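Local coordinates for protein 4-hydroxy-tetrahydrodipicolinate synthase (Methylacidiphilum fumariolicum SolV, PDB 6T3T) that probably catalyses the condensation of pyruvate with aspartate semialdehyde to 4-hydroxy-tetrahydrodipicolinate, a step on the way to diaminopimelate and lysine, at residues E58-T63 / I95-V100; R26-Q31 / D37-V42; Q235-L240 / S287-K292. All coordinates share one frame; numbering follows the deposited sequence.

Interaction 1 of 3, residues E58-T63 / I95-V100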
loop_
_atom_site.group_PDB
_atom_site.type_symbol
_atom_site.label_atom_id
_atom_site.label_comp_id
_atom_site.label_asym_id
_atom_site.label_seq_id
_atom_site.Cartn_x
_atom_site.Cartn_y
_atom_site.Cartn_z
ATOM N N GLU A 58 31.908 13.204 17.137
ATOM C CA GLU A 58 32.817 12.400 17.957
ATOM C C GLU A 58 32.770 10.911 17.613
ATOM O O GLU A 58 33.805 10.235 17.644
ATOM C CB GLU A 58 32.507 12.594 19.440
ATOM C CG GLU A 58 33.553 11.979 20.355
ATOM C CD GLU A 58 34.939 12.620 20.189
ATOM O OE1 GLU A 58 35.030 13.782 19.718
ATOM O OE2 GLU A 58 35.940 11.959 20.539
ATOM N N LEU A 59 31.591 10.368 17.321
ATOM C CA LEU A 59 31.522 8.954 16.955
ATOM C C LEU A 59 32.274 8.701 15.660
ATOM O O LEU A 59 33.013 7.710 15.542
ATOM C CB LEU A 59 30.064 8.508 16.813
ATOM C CG LEU A 59 29.382 7.921 18.054
ATOM C CD1 LEU A 59 27.881 8.127 17.976
ATOM C CD2 LEU A 59 29.706 6.421 18.240
ATOM N N VAL A 60 32.168 9.633 14.704
ATOM C CA VAL A 60 32.894 9.455 13.455
ATOM C C VAL A 60 34.394 9.570 13.687
ATOM O O VAL A 60 35.183 8.781 13.150
ATOM C CB VAL A 60 32.408 10.461 12.405
ATOM C CG1 VAL A 60 33.273 10.355 11.118
ATOM C CG2 VAL A 60 30.964 10.195 12.127
ATOM N N ARG A 61 34.804 10.512 14.530
ATOM C CA ARG A 61 36.222 10.679 14.821
ATOM C C ARG A 61 36.780 9.467 15.550
ATOM O O ARG A 61 37.877 8.994 15.229
ATOM C CB ARG A 61 36.458 11.952 15.636
ATOM C CG ARG A 61 37.915 12.392 15.662
ATOM C CD ARG A 61 37.992 13.864 15.987
ATOM N NE ARG A 61 36.896 14.212 16.874
ATOM C CZ ARG A 61 36.213 15.354 16.816
ATOM N NH1 ARG A 61 36.494 16.259 15.877
ATOM N NH2 ARG A 61 35.225 15.560 17.682
ATOM N N LEU A 62 36.056 8.979 16.564
ATOM C CA LEU A 62 36.516 7.811 17.310
ATOM C C LEU A 62 36.662 6.605 16.406
ATOM O O LEU A 62 37.638 5.855 16.514
ATOM C CB LEU A 62 35.531 7.475 18.419
ATOM C CG LEU A 62 35.625 8.346 19.648
ATOM C CD1 LEU A 62 34.326 8.196 20.436
ATOM C CD2 LEU A 62 36.848 7.944 20.464
ATOM N N THR A 63 35.678 6.391 15.526
ATOM C CA THR A 63 35.743 5.295 14.573
ATOM C C THR A 63 36.986 5.419 13.697
ATOM O O THR A 63 37.719 4.447 13.516
ATOM C CB THR A 63 34.466 5.251 13.724
ATOM O OG1 THR A 63 33.318 5.115 14.578
ATOM C CG2 THR A 63 34.512 4.083 12.738
ATOM N N ILE A 95 37.708 15.018 9.204
ATOM C CA ILE A 95 38.156 13.909 10.049
ATOM C C ILE A 95 38.971 12.908 9.226
ATOM O O ILE A 95 39.923 12.292 9.736
ATOM C CB ILE A 95 36.947 13.257 10.762
ATOM C CG1 ILE A 95 36.578 14.068 12.023
ATOM C CG2 ILE A 95 37.219 11.796 11.100
ATOM C CD1 ILE A 95 35.151 13.884 12.473
ATOM N N GLY A 96 38.616 12.716 7.954
ATOM C CA GLY A 96 39.415 11.886 7.061
ATOM C C GLY A 96 38.851 10.512 6.761
ATOM O O GLY A 96 39.600 9.537 6.677
ATOM N N VAL A 97 37.552 10.422 6.503
ATOM C CA VAL A 97 36.933 9.133 6.211
ATOM C C VAL A 97 37.165 8.784 4.746
ATOM O O VAL A 97 37.694 9.586 3.973
ATOM C CB VAL A 97 35.430 9.162 6.545
ATOM C CG1 VAL A 97 35.208 9.556 7.995
ATOM C CG2 VAL A 97 34.695 10.152 5.618
ATOM N N ASP A 98 36.770 7.583 4.345
ATOM C CA ASP A 98 36.903 7.220 2.948
ATOM C C ASP A 98 35.734 7.687 2.088
ATOM O O ASP A 98 35.906 7.790 0.871
ATOM C CB ASP A 98 37.055 5.714 2.835
ATOM C CG ASP A 98 38.187 5.211 3.670
ATOM O OD1 ASP A 98 39.346 5.579 3.374
ATOM O OD2 ASP A 98 37.913 4.518 4.674
ATOM N N GLY A 99 34.581 7.986 2.681
ATOM C CA GLY A 99 33.400 8.380 1.927
ATOM C C GLY A 99 32.235 8.597 2.873
ATOM O O GLY A 99 32.348 8.379 4.076
ATOM N N VAL A 100 31.076 8.979 2.315
ATOM C CA VAL A 100 29.902 9.245 3.143
ATOM C C VAL A 100 28.686 8.528 2.578
ATOM O O VAL A 100 28.609 8.238 1.383
ATOM C CB VAL A 100 29.570 10.749 3.317
ATOM C CG1 VAL A 100 30.599 11.436 4.196
ATOM C CG2 VAL A 100 29.403 11.462 1.963
#

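Interaction 2 of 3, residues R26-Q31 / D37-V42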
loop_
_atom_site.group_PDB
_atom_site.type_symbol
_atom_site.label_atom_id
_atom_site.label_comp_id
_atom_site.label_asym_id
_atom_site.label_seq_id
_atom_site.Cartn_x
_atom_site.Cartn_y
_atom_site.Cartn_z
ATOM N N ARG A 26 35.879 -2.305 21.292
ATOM C CA ARG A 26 35.779 -3.757 21.196
ATOM C C ARG A 26 34.985 -4.162 19.966
ATOM O O ARG A 26 35.343 -5.127 19.285
ATOM C CB ARG A 26 35.172 -4.387 22.450
ATOM C CG ARG A 26 35.471 -5.916 22.449
ATOM C CD ARG A 26 35.190 -6.680 23.765
ATOM N NE ARG A 26 36.009 -6.255 24.911
ATOM C CZ ARG A 26 37.332 -6.422 25.022
ATOM N NH1 ARG A 26 38.035 -6.992 24.045
ATOM N NH2 ARG A 26 37.961 -6.000 26.119
ATOM N N LEU A 27 33.878 -3.465 19.694
ATOM C CA LEU A 27 33.047 -3.809 18.543
ATOM C C LEU A 27 33.809 -3.603 17.239
ATOM O O LEU A 27 33.736 -4.437 16.322
ATOM C CB LEU A 27 31.744 -3.007 18.587
ATOM C CG LEU A 27 30.690 -3.072 17.483
ATOM C CD1 LEU A 27 29.666 -4.223 17.643
ATOM C CD2 LEU A 27 29.970 -1.731 17.442
ATOM N N LEU A 28 34.554 -2.492 17.141
ATOM C CA LEU A 28 35.302 -2.210 15.924
ATOM C C LEU A 28 36.387 -3.257 15.689
ATOM O O LEU A 28 36.571 -3.721 14.563
ATOM C CB LEU A 28 35.875 -0.795 15.995
ATOM C CG LEU A 28 34.802 0.268 15.780
ATOM C CD1 LEU A 28 35.333 1.686 16.022
ATOM C CD2 LEU A 28 34.271 0.122 14.372
ATOM N N GLU A 29 37.102 -3.655 16.742
ATOM C CA GLU A 29 38.120 -4.694 16.592
ATOM C C GLU A 29 37.506 -6.018 16.157
ATOM O O GLU A 29 38.084 -6.733 15.336
ATOM C CB GLU A 29 38.899 -4.870 17.890
ATOM C CG GLU A 29 39.728 -3.637 18.284
ATOM C CD GLU A 29 40.851 -3.290 17.284
ATOM O OE1 GLU A 29 41.242 -4.144 16.447
ATOM O OE2 GLU A 29 41.371 -2.154 17.360
ATOM N N HIS A 30 36.354 -6.383 16.724
ATOM C CA HIS A 30 35.708 -7.631 16.314
ATOM C C HIS A 30 35.348 -7.588 14.829
ATOM O O HIS A 30 35.456 -8.605 14.132
ATOM C CB HIS A 30 34.473 -7.902 17.197
ATOM C CG HIS A 30 33.947 -9.309 17.099
ATOM N ND1 HIS A 30 34.727 -10.424 17.354
ATOM C CD2 HIS A 30 32.713 -9.784 16.781
ATOM C CE1 HIS A 30 34.002 -11.517 17.185
ATOM N NE2 HIS A 30 32.782 -11.158 16.827
ATOM N N GLN A 31 34.949 -6.407 14.319
ATOM C CA GLN A 31 34.669 -6.278 12.888
ATOM C C GLN A 31 35.940 -6.500 12.060
ATOM O O GLN A 31 35.948 -7.308 11.124
ATOM C CB GLN A 31 34.055 -4.907 12.568
ATOM C CG GLN A 31 32.669 -4.604 13.236
ATOM C CD GLN A 31 31.614 -5.636 12.858
ATOM O OE1 GLN A 31 31.294 -5.808 11.679
ATOM N NE2 GLN A 31 31.140 -6.385 13.844
ATOM N N ASP A 37 34.694 -5.383 5.299
ATOM C CA ASP A 37 35.384 -4.477 4.394
ATOM C C ASP A 37 35.348 -3.034 4.859
ATOM O O ASP A 37 36.228 -2.257 4.464
ATOM C CB ASP A 37 34.801 -4.592 2.992
ATOM C CG ASP A 37 35.021 -5.972 2.421
ATOM O OD1 ASP A 37 36.195 -6.300 2.166
ATOM O OD2 ASP A 37 34.050 -6.759 2.338
ATOM N N GLY A 38 34.367 -2.660 5.669
ATOM C CA GLY A 38 34.289 -1.275 6.091
ATOM C C GLY A 38 33.177 -1.081 7.091
ATOM O O GLY A 38 32.410 -2.000 7.395
ATOM N N ILE A 39 33.092 0.150 7.586
ATOM C CA ILE A 39 32.199 0.527 8.676
ATOM C C ILE A 39 31.360 1.724 8.234
ATOM O O ILE A 39 31.873 2.652 7.600
ATOM C CB ILE A 39 33.010 0.873 9.953
ATOM C CG1 ILE A 39 33.937 -0.288 10.350
ATOM C CG2 ILE A 39 32.087 1.269 11.119
ATOM C CD1 ILE A 39 33.214 -1.515 10.903
ATOM N N VAL A 40 30.076 1.708 8.574
ATOM C CA VAL A 40 29.205 2.871 8.427
ATOM C C VAL A 40 28.825 3.358 9.820
ATOM O O VAL A 40 27.886 2.833 10.426
ATOM C CB VAL A 40 27.955 2.538 7.614
ATOM C CG1 VAL A 40 27.014 3.714 7.637
ATOM C CG2 VAL A 40 28.333 2.170 6.213
ATOM N N PRO A 41 29.535 4.323 10.381
ATOM C CA PRO A 41 29.145 4.850 11.688
ATOM C C PRO A 41 28.032 5.868 11.541
ATOM O O PRO A 41 27.899 6.519 10.505
ATOM C CB PRO A 41 30.434 5.499 12.205
ATOM C CG PRO A 41 31.117 5.983 10.930
ATOM C CD PRO A 41 30.696 5.033 9.811
ATOM N N VAL A 42 27.237 5.987 12.605
ATOM C CA VAL A 42 26.180 6.985 12.800
ATOM C C VAL A 42 25.207 7.087 11.628
ATOM O O VAL A 42 24.876 8.191 11.170
ATOM C CB VAL A 42 26.785 8.370 13.150
ATOM C CG1 VAL A 42 27.683 8.235 14.357
ATOM C CG2 VAL A 42 27.566 9.011 11.993
#

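Interaction 3 of 3, residues Q235-L240 / S287-K292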
loop_
_atom_site.group_PDB
_atom_site.type_symbol
_atom_site.label_atom_id
_atom_site.label_comp_id
_atom_site.label_asym_id
_atom_site.label_seq_id
_atom_site.Cartn_x
_atom_site.Cartn_y
_atom_site.Cartn_z
ATOM N N GLN A 235 19.965 -19.325 4.410
ATOM C CA GLN A 235 18.853 -19.978 5.108
ATOM C C GLN A 235 19.191 -20.186 6.579
ATOM O O GLN A 235 18.309 -20.082 7.450
ATOM C CB GLN A 235 18.494 -21.327 4.441
ATOM C CG GLN A 235 17.948 -21.248 2.986
ATOM C CD GLN A 235 17.960 -22.587 2.195
ATOM O OE1 GLN A 235 18.422 -23.614 2.675
ATOM N NE2 GLN A 235 17.442 -22.549 0.970
ATOM N N THR A 236 20.467 -20.438 6.873
ATOM C CA THR A 236 20.915 -20.544 8.255
ATOM C C THR A 236 20.680 -19.239 8.997
ATOM O O THR A 236 20.262 -19.247 10.160
ATOM C CB THR A 236 22.403 -20.903 8.315
ATOM O OG1 THR A 236 22.632 -22.164 7.675
ATOM C CG2 THR A 236 22.874 -20.978 9.763
ATOM N N LEU A 237 20.974 -18.105 8.349
ATOM C CA LEU A 237 20.849 -16.819 9.015
ATOM C C LEU A 237 19.463 -16.199 8.896
ATOM O O LEU A 237 19.161 -15.280 9.662
ATOM C CB LEU A 237 21.862 -15.828 8.443
ATOM C CG LEU A 237 23.309 -16.070 8.872
ATOM C CD1 LEU A 237 24.201 -15.311 7.921
ATOM C CD2 LEU A 237 23.532 -15.618 10.293
ATOM N N TYR A 238 18.617 -16.680 7.973
ATOM C CA TYR A 238 17.377 -15.971 7.644
ATOM C C TYR A 238 16.481 -15.660 8.845
ATOM O O TYR A 238 15.971 -14.526 8.924
ATOM C CB TYR A 238 16.577 -16.737 6.572
ATOM C CG TYR A 238 15.336 -15.949 6.255
ATOM C CD1 TYR A 238 15.420 -14.751 5.551
ATOM C CD2 TYR A 238 14.103 -16.322 6.761
ATOM C CE1 TYR A 238 14.306 -13.988 5.310
ATOM C CE2 TYR A 238 12.973 -15.567 6.518
ATOM C CZ TYR A 238 13.083 -14.404 5.796
ATOM O OH TYR A 238 11.960 -13.646 5.574
ATOM N N PRO A 239 16.211 -16.585 9.773
ATOM C CA PRO A 239 15.373 -16.210 10.925
ATOM C C PRO A 239 15.982 -15.110 11.779
ATOM O O PRO A 239 15.243 -14.257 12.298
ATOM C CB PRO A 239 15.232 -17.526 11.693
ATOM C CG PRO A 239 15.311 -18.579 10.583
ATOM C CD PRO A 239 16.425 -18.048 9.725
ATOM N N LEU A 240 17.306 -15.074 11.909
ATOM C CA LEU A 240 17.931 -13.926 12.564
ATOM C C LEU A 240 17.696 -12.643 11.764
ATOM O O LEU A 240 17.323 -11.612 12.332
ATOM C CB LEU A 240 19.431 -14.171 12.784
ATOM C CG LEU A 240 20.095 -12.959 13.487
ATOM C CD1 LEU A 240 19.726 -12.877 14.954
ATOM C CD2 LEU A 240 21.601 -12.966 13.315
ATOM N N SER A 287 19.859 -17.860 20.044
ATOM C CA SER A 287 20.467 -19.118 20.470
ATOM C C SER A 287 20.518 -20.123 19.327
ATOM O O SER A 287 21.556 -20.737 19.071
ATOM C CB SER A 287 19.672 -19.708 21.643
ATOM O OG SER A 287 20.151 -19.168 22.850
ATOM N N ARG A 288 19.398 -20.296 18.632
ATOM C CA ARG A 288 19.307 -21.249 17.528
ATOM C C ARG A 288 20.304 -20.922 16.426
ATOM O O ARG A 288 20.861 -21.822 15.788
ATOM C CB ARG A 288 17.881 -21.262 16.955
ATOM C CG ARG A 288 16.870 -21.939 17.832
ATOM C CD ARG A 288 15.407 -21.826 17.370
ATOM N NE ARG A 288 14.549 -22.553 18.307
ATOM C CZ ARG A 288 13.217 -22.519 18.331
ATOM N NH1 ARG A 288 12.562 -23.224 19.252
ATOM N NH2 ARG A 288 12.538 -21.780 17.454
ATOM N N THR A 289 20.499 -19.634 16.154
ATOM C CA THR A 289 21.396 -19.215 15.082
ATOM C C THR A 289 22.840 -19.600 15.371
ATOM O O THR A 289 23.580 -20.021 14.466
ATOM C CB THR A 289 21.276 -17.713 14.887
ATOM O OG1 THR A 289 19.925 -17.413 14.541
ATOM C CG2 THR A 289 22.227 -17.226 13.769
ATOM N N LYS A 290 23.263 -19.432 16.619
ATOM C CA LYS A 290 24.638 -19.745 16.981
ATOM C C LYS A 290 24.942 -21.208 16.746
ATOM O O LYS A 290 25.961 -21.555 16.132
ATOM C CB LYS A 290 24.873 -19.390 18.440
ATOM C CG LYS A 290 24.774 -17.920 18.694
ATOM C CD LYS A 290 25.388 -17.565 20.026
ATOM C CE LYS A 290 24.964 -16.137 20.399
ATOM N NZ LYS A 290 25.641 -15.620 21.626
ATOM N N GLU A 291 24.043 -22.088 17.207
ATOM C CA GLU A 291 24.254 -23.514 17.009
ATOM C C GLU A 291 24.171 -23.881 15.527
ATOM O O GLU A 291 24.990 -24.667 15.039
ATOM C CB GLU A 291 23.294 -24.340 17.865
ATOM C CG GLU A 291 23.296 -25.785 17.423
ATOM C CD GLU A 291 24.681 -26.459 17.589
ATOM O OE1 GLU A 291 24.749 -27.700 17.417
ATOM O OE2 GLU A 291 25.694 -25.774 17.931
ATOM N N LYS A 292 23.220 -23.307 14.784
ATOM C CA LYS A 292 23.125 -23.648 13.362
ATOM C C LYS A 292 24.368 -23.186 12.592
ATOM O O LYS A 292 24.867 -23.905 11.717
ATOM C CB LYS A 292 21.874 -23.030 12.751
ATOM C CG LYS A 292 20.518 -23.573 13.266
ATOM C CD LYS A 292 19.412 -22.690 12.699
ATOM C CE LYS A 292 18.008 -23.299 12.872
ATOM N NZ LYS A 292 16.951 -22.471 12.174
HETATM O O HOH W 1 17.189 -21.772 9.222
HETATM O O HOH W 2 18.673 -17.769 12.082
#

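Interaction 1 of 3, residues E58-T63 / I95-V100
I95 lies against the backbone of helix 53-67, and both of its branches touch R61. Its CD1 sits 3.9 Å from R61 CB, while CG2, held anti to the backbone N by a chi1 of -82°, comes to 4.0 Å from R61 CA. One step further inward the apolar packing passes to valines: V60 CG1 meets V97 CG1 at 3.8 Å, the two side chains crossing at about a right angle. Cut back to an alanine, I95 would probably open a gap beside R61 CB and the R61 backbone that CD1 and CG2 now fill.

No hydrogen bond crosses between the segments; those of the helix side chains stay within the helix. R61 NH2 donates to E58 OE1 at 2.7 Å, nearly straight and almost in the guanidinium plane, a salt bridge one turn long. T63 OG1 adds a second donor to L59 O, on the opposite face of that carbonyl from T63 N.

G96, with positive phi (105°), ends helix 82-95; at these angles a CB would collide with the carbonyl O of I95. The chain then turns through V97 into strand 99-103: one helix packed on the helix-to-strand turn of its neighbour, as in the outer layer of a TIM barrel.

Interaction 2 of 3, residues R26-Q31 / D37-V42
I39 reaches out from strand 38-40 to meet L28 and Q31 on helix 21-32, joining the two within a beta-alpha-beta crossover of the TIM barrel. The helix leads from strand 5-9 to strand 38-40, which lies beside strand 5-9, parallel to it, in the closed sheet, and the contact illustrates how such a helix is seated on its strands.

D37 comes just before the strand and takes no part in the packing; its OD2 instead accepts a hydrogen bond from the backbone N of T6. G38 follows with an almost fully extended backbone, hydrogen-bonded to T8 of strand 5-9. I39 then supplies the strand's whole apolar side of the contact. Its CD1 rests against the aliphatic stem of Q31, 3.9 Å from Q31 CB and equally far from Q31 CG. That stem folds at chi2 (-58°), and its amide is bonded on to T8 OG1 through OE1 and to the carbonyl of S208 through NE2, so both polar atoms of the buried amide have a partner. The side chain of I39 lies about 9 Å from that of V204, a predicted pyruvate-binding residue, consistent with a place in the barrel wall near the predicted pyruvate site.

Beyond V40 and P41 the chain leaves this helix for helix 53-67. Where L28 meets the isoleucine, a single methyl does the touching: L28 CD2 stands 4.0 Å from I39 CD1 and 4.1 Å from I39 CG2.

Interaction 3 of 3, residues Q235-L240 / S287-K292
K292 lies along T236 where helix 276-295 runs past helix 227-243, and its side chain can be followed atom by atom. CB does the packing, 3.8 Å from T236 CG2. From CG onward the chain is extended, with chi2 171°, and slides past the threonine in the opposite direction. At the tip, NZ donates to a water 3.0 Å away, and that water in turn donates to Q235 O at 2.7 Å. The ammonium group thus reaches the neighbouring helix through a single water. That carbonyl belongs to the turn which P239, having no N-H, cannot complete.

The same kink is bridged a residue later by a second water, which accepts from L240 N and donates to T236 O, at 3.0 Å and 2.9 Å, standing in for the missing helical bond. It also donates to T289 OG1 at 2.8 Å. T289 therefore ties the kink to the other helix, while its own hydroxyl gives its proton to T285 O one turn back. The methyl of this threonine, CG2, touches L237 CD2 at 4.0 Å, the two side chains crossing at about a right angle. Its hydroxyl also sits against L240 CB. No direct hydrogen bond joins the two segments; the polar links run through the two waters, and the rest is van der Waals contact.

The axes of the two short segments come within 9.2 Å and run nearly antiparallel, at 166°. L293 extends the seam beside T236 and L237, and F211 packs on L240 from a loop. Y238, P239 and K292 also touch the second subunit: Y238 OH is hydrogen-bonded to D169 of the second subunit, and E176 of that subunit packs on P239 and K292, so this helix pair lies against that subunit's helix 168-177.

In the fold
Interactions 1 and 2 belong to one neighbourhood of the barrel and touch directly: V42, at the end of one, packs on L59 and V60 of the other, and L28 lies against T63. Helix 53-67 follows strand 38-40 in the chain, so the two contacts take up successive elements. Interaction 2 is the deeper, an apolar helix-on-strand seat; interaction 1 is partly buried, with an ion pair at its outer side. Interaction 3 lies across the chain's centre from interaction 1, with about 21 Å between their nearest atoms. It joins two helices, buried yet far from that centre, where waters bridge backbone and side chains with a second subunit against it; the other two contacts meet no other chain.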